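Local coordinates for Ras GTPase-activating-like protein IQGAP2 (Homo sapiens, PDB 4EZA), which probably binds phosphoinositides through an atypical binding domain with a pseudo-C2 fold, found in IQGAP proteins, at residues T43-F46 with K47-T50; L83-M86 with Q87-V91. All coordinates share one frame; numbering follows the deposited sequence.

Contacts 1 and 2 lie on opposite sides of the domain's centre, their own centres about 28 Å apart and their nearest atoms about 16 Å apart, and do not touch. Both close a short helical run. Contact 1 does so where a 3-10 turn passes into strand 49-55, with i to i+3 bonds and two buried side chains, Phe46 and Val49; contact 2 ends the alpha helix 80-88 with i to i+4 bonds and a Schellman turn at Gly90. Contact 1 is partly buried and its weak side-chain bond joins two neutral amides, whereas contact 2 is a surface feature and pairs an amide with a carboxylate.

Contact 1 of 2, residues T43-F46 with K47-T50; sequences TNQF and KNVT
Gln45 and Asn48, three residues apart, lie side by side and point the same way off one turn of 3-10 helix. Gln45 starts with CB directed away from residues 47-50. Its CG stands anti to the carbonyl carbon, and a bend at chi2 (-68°) brings the far end of the chain back: CD comes to 3.9 Å from Asn48 ND2, and OE1 takes a weak hydrogen bond from that same ND2 at 3.0 Å. The N-H to acceptor angle of 122° explains the weakness, and the two amide planes are turned 58° apart rather than lying flush. Asn48 is also held through its backbone, since Asn48 N donates to Gln45 O at 3.0 Å, while Asn48 CB packs against that same oxygen.

The bonds from Phe46 N to Thr43 O, Asn48 N to Gln45 O and Val49 N to Phe46 O all span three residues, the signature of a 3-10 helix. This one lies in the connection after strand 35-38, and its last bond, 3.2 Å from Val49 N to Phe46 O, delivers the chain into strand 49-55 of the four-stranded antiparallel sheet.

On another side of the turn Phe46 is buried. Thr43 CA lies 3.6 Å above one face of its ring, offset toward the rim, and the ring meets His30 of helix 26-32 edge-to-face. Val49 follows it inward, touching Ala26 and Ile38. By contrast, Lys47 is exposed and its extended chain passes Asn44 O, with Lys47 CE 4.1 Å from that oxygen; a water accepts from the backbone Lys47 N at 3.0 Å and donates weakly to Asn44 O.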
loop_
_atom_site.group_PDB
_atom_site.type_symbol
_atom_site.label_atom_id
_atom_site.label_comp_id
_atom_site.label_asym_id
_atom_site.label_seq_id
_atom_site.Cartn_x
_atom_site.Cartn_y
_atom_site.Cartn_z
ATOM N N THR A 43 -13.739 -3.042 9.708
ATOM C CA THR A 43 -12.611 -3.960 9.630
ATOM C C THR A 43 -12.980 -5.312 9.036
ATOM O O THR A 43 -12.204 -5.878 8.264
ATOM C CB THR A 43 -11.980 -4.122 11.008
ATOM O OG1 THR A 43 -11.582 -2.829 11.462
ATOM C CG2 THR A 43 -10.771 -5.002 10.919
ATOM N N ASN A 44 -14.175 -5.817 9.366
ATOM C CA ASN A 44 -14.627 -7.082 8.812
ATOM C C ASN A 44 -14.866 -7.042 7.297
ATOM O O ASN A 44 -15.139 -8.075 6.677
ATOM C CB ASN A 44 -15.846 -7.654 9.585
ATOM C CG ASN A 44 -17.143 -6.880 9.344
ATOM O OD1 ASN A 44 -17.159 -5.785 8.779
ATOM N ND2 ASN A 44 -18.247 -7.451 9.812
ATOM N N GLN A 45 -14.742 -5.854 6.710
ATOM C CA GLN A 45 -14.913 -5.668 5.264
ATOM C C GLN A 45 -13.577 -5.540 4.519
ATOM O O GLN A 45 -13.547 -5.348 3.296
ATOM C CB GLN A 45 -15.826 -4.462 4.983
ATOM C CG GLN A 45 -17.271 -4.643 5.484
ATOM C CD GLN A 45 -18.047 -5.703 4.708
ATOM O OE1 GLN A 45 -18.117 -5.668 3.481
ATOM N NE2 GLN A 45 -18.636 -6.659 5.432
ATOM N N PHE A 46 -12.472 -5.673 5.252
ATOM C CA PHE A 46 -11.150 -5.500 4.656
ATOM C C PHE A 46 -10.824 -6.527 3.564
ATOM O O PHE A 46 -10.024 -6.245 2.680
ATOM C CB PHE A 46 -10.059 -5.520 5.737
ATOM C CG PHE A 46 -9.885 -4.211 6.476
ATOM C CD1 PHE A 46 -10.844 -3.199 6.441
ATOM C CD2 PHE A 46 -8.740 -4.015 7.245
ATOM C CE1 PHE A 46 -10.662 -2.010 7.141
ATOM C CE2 PHE A 46 -8.550 -2.847 7.949
ATOM C CZ PHE A 46 -9.519 -1.843 7.914
ATOM N N LYS A 47 -11.439 -7.709 3.628
ATOM C CA LYS A 47 -11.278 -8.735 2.578
ATOM C C LYS A 47 -11.745 -8.249 1.203
ATOM O O LYS A 47 -11.313 -8.781 0.172
ATOM C CB LYS A 47 -12.039 -10.014 2.958
ATOM C CG LYS A 47 -13.543 -9.816 3.061
ATOM C CD LYS A 47 -14.281 -11.070 3.460
ATOM C CE LYS A 47 -15.768 -10.751 3.656
ATOM N NZ LYS A 47 -16.531 -11.888 4.263
ATOM N N ASN A 48 -12.605 -7.227 1.191
ATOM C CA ASN A 48 -13.199 -6.708 -0.050
ATOM C C ASN A 48 -12.377 -5.636 -0.753
ATOM O O ASN A 48 -12.719 -5.180 -1.860
ATOM C CB ASN A 48 -14.606 -6.203 0.240
ATOM C CG ASN A 48 -15.557 -7.336 0.560
ATOM O OD1 ASN A 48 -15.362 -8.458 0.088
ATOM N ND2 ASN A 48 -16.593 -7.056 1.346
ATOM N N VAL A 49 -11.303 -5.214 -0.101
ATOM C CA VAL A 49 -10.327 -4.309 -0.696
ATOM C C VAL A 49 -9.076 -5.084 -1.041
ATOM O O VAL A 49 -8.573 -5.870 -0.221
ATOM C CB VAL A 49 -9.985 -3.136 0.261
ATOM C CG1 VAL A 49 -8.793 -2.355 -0.239
ATOM C CG2 VAL A 49 -11.209 -2.236 0.429
ATOM N N THR A 50 -8.565 -4.857 -2.248
ATOM C CA THR A 50 -7.315 -5.489 -2.677
ATOM C C THR A 50 -6.386 -4.409 -3.191
ATOM O O THR A 50 -6.825 -3.358 -3.667
ATOM C CB THR A 50 -7.563 -6.585 -3.747
ATOM O OG1 THR A 50 -8.237 -7.689 -3.141
ATOM C CG2 THR A 50 -6.267 -7.096 -4.360
HETATM O O HOH W 1 -12.015 -9.041 6.257
#

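Contact 2 of 2, residues L83-M86 with Q87-V91; sequences LLQM and QYEGV
Alpha-helical bonds from Gln87 N to Leu83 O, Tyr88 N to Leu84 O and Glu89 N to Gln85 O carry the chain to the end of helix 80-88, where Gly90, with positive phi, turns it out in a Schellman motif. Val91 N then reaches back to Met86 O at 2.9 Å, and Gly90 N bonds to Gln87 O. Met86 O also receives a weak bond from Glu89 N, so this carbonyl takes at least two donors.

The same reversal folds Val91 against the last turn: its CB points toward the helix and meets Met86 CB at 3.9 Å. Met86 in turn touches Met94 of strand 93-97, which places this apolar patch beside the three-stranded sheet. On another side of the helix, the Tyr88 ring comes against Leu84, with CE2 4.1 Å from Leu84 CB and CD2 3.0 Å from Leu84 O, the ring oblique to that carbonyl. Gln87 runs alongside Leu84, but its NE2 is bonded to Asn105 of helix 104-112.

Gln85 and Glu89 cross with amide and carboxylate planes 84° apart. With CG anti to the backbone N (chi1 -174°) and the chain extended, Gln85 carries NE2 to 3.2 Å from Glu89 OE1. The N-H points almost straight at the oxygen (178°), which lies in the amide plane yet is approached from above the carboxylate plane. A neutral donor thus meets a group probably negatively charged, and the bond would be expected to stabilise that charge at the C-terminal end of the helix, where the helix dipole would not favour it.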
loop_
_atom_site.group_PDB
_atom_site.type_symbol
_atom_site.label_atom_id
_atom_site.label_comp_id
_atom_site.label_asym_id
_atom_site.label_seq_id
_atom_site.Cartn_x
_atom_site.Cartn_y
_atom_site.Cartn_z
ATOM N N LEU A 83 10.410 6.988 -0.213
ATOM C CA LEU A 83 10.085 6.168 0.951
ATOM C C LEU A 83 11.271 6.021 1.883
ATOM O O LEU A 83 11.122 6.114 3.098
ATOM C CB LEU A 83 9.605 4.791 0.505
ATOM C CG LEU A 83 8.282 4.785 -0.277
ATOM C CD1 LEU A 83 7.935 3.330 -0.641
ATOM C CD2 LEU A 83 7.117 5.455 0.460
ATOM N N LEU A 84 12.459 5.826 1.315
ATOM C CA LEU A 84 13.648 5.759 2.164
ATOM C C LEU A 84 13.921 7.069 2.899
ATOM O O LEU A 84 14.346 7.067 4.056
ATOM C CB LEU A 84 14.875 5.326 1.376
ATOM C CG LEU A 84 14.883 3.851 1.001
ATOM C CD1 LEU A 84 15.973 3.632 -0.031
ATOM C CD2 LEU A 84 15.134 2.999 2.225
ATOM N N GLN A 85 13.665 8.188 2.225
ATOM C CA GLN A 85 13.846 9.488 2.846
ATOM C C GLN A 85 12.903 9.627 4.035
ATOM O O GLN A 85 13.324 10.081 5.108
ATOM C CB GLN A 85 13.621 10.613 1.845
ATOM C CG GLN A 85 13.951 11.950 2.458
ATOM C CD GLN A 85 13.502 13.105 1.630
ATOM O OE1 GLN A 85 13.710 13.133 0.416
ATOM N NE2 GLN A 85 12.887 14.095 2.286
ATOM N N MET A 86 11.649 9.212 3.854
ATOM C CA MET A 86 10.682 9.228 4.958
ATOM C C MET A 86 11.224 8.440 6.135
ATOM O O MET A 86 11.176 8.914 7.279
ATOM C CB MET A 86 9.363 8.603 4.524
ATOM C CG MET A 86 8.625 9.455 3.555
ATOM S SD MET A 86 7.066 8.660 3.132
ATOM C CE MET A 86 6.649 9.646 1.703
ATOM N N GLN A 87 11.745 7.245 5.851
ATOM C CA GLN A 87 12.295 6.362 6.883
ATOM C C GLN A 87 13.437 7.049 7.630
ATOM O O GLN A 87 13.464 7.055 8.860
ATOM C CB GLN A 87 12.746 5.047 6.247
ATOM C CG GLN A 87 13.527 4.146 7.194
ATOM C CD GLN A 87 14.197 3.004 6.474
ATOM O OE1 GLN A 87 15.404 3.047 6.202
ATOM N NE2 GLN A 87 13.428 1.980 6.152
ATOM N N TYR A 88 14.357 7.662 6.898
ATOM C CA TYR A 88 15.495 8.333 7.530
ATOM C C TYR A 88 15.057 9.499 8.398
ATOM O O TYR A 88 15.730 9.841 9.382
ATOM C CB TYR A 88 16.496 8.796 6.483
ATOM C CG TYR A 88 17.212 7.641 5.847
ATOM C CD1 TYR A 88 17.781 6.639 6.632
ATOM C CD2 TYR A 88 17.325 7.541 4.463
ATOM C CE1 TYR A 88 18.439 5.560 6.052
ATOM C CE2 TYR A 88 17.985 6.458 3.874
ATOM C CZ TYR A 88 18.538 5.479 4.683
ATOM O OH TYR A 88 19.204 4.415 4.131
ATOM N N GLU A 89 13.943 10.120 8.032
ATOM C CA GLU A 89 13.444 11.265 8.769
ATOM C C GLU A 89 12.473 10.903 9.891
ATOM O O GLU A 89 11.935 11.786 10.563
ATOM C CB GLU A 89 12.878 12.288 7.797
ATOM C CG GLU A 89 13.965 12.760 6.844
ATOM C CD GLU A 89 13.532 13.830 5.872
ATOM O OE1 GLU A 89 12.373 13.813 5.405
ATOM O OE2 GLU A 89 14.383 14.688 5.545
ATOM N N GLY A 90 12.295 9.608 10.119
ATOM C CA GLY A 90 11.504 9.102 11.229
ATOM C C GLY A 90 10.012 9.100 11.001
ATOM O O GLY A 90 9.252 8.981 11.949
ATOM N N VAL A 91 9.589 9.203 9.741
ATOM C CA VAL A 91 8.172 9.104 9.394
ATOM C C VAL A 91 7.801 7.630 9.388
ATOM O O VAL A 91 8.279 6.873 8.540
ATOM C CB VAL A 91 7.887 9.697 7.982
ATOM C CG1 VAL A 91 6.412 9.617 7.640
ATOM C CG2 VAL A 91 8.389 11.150 7.888
#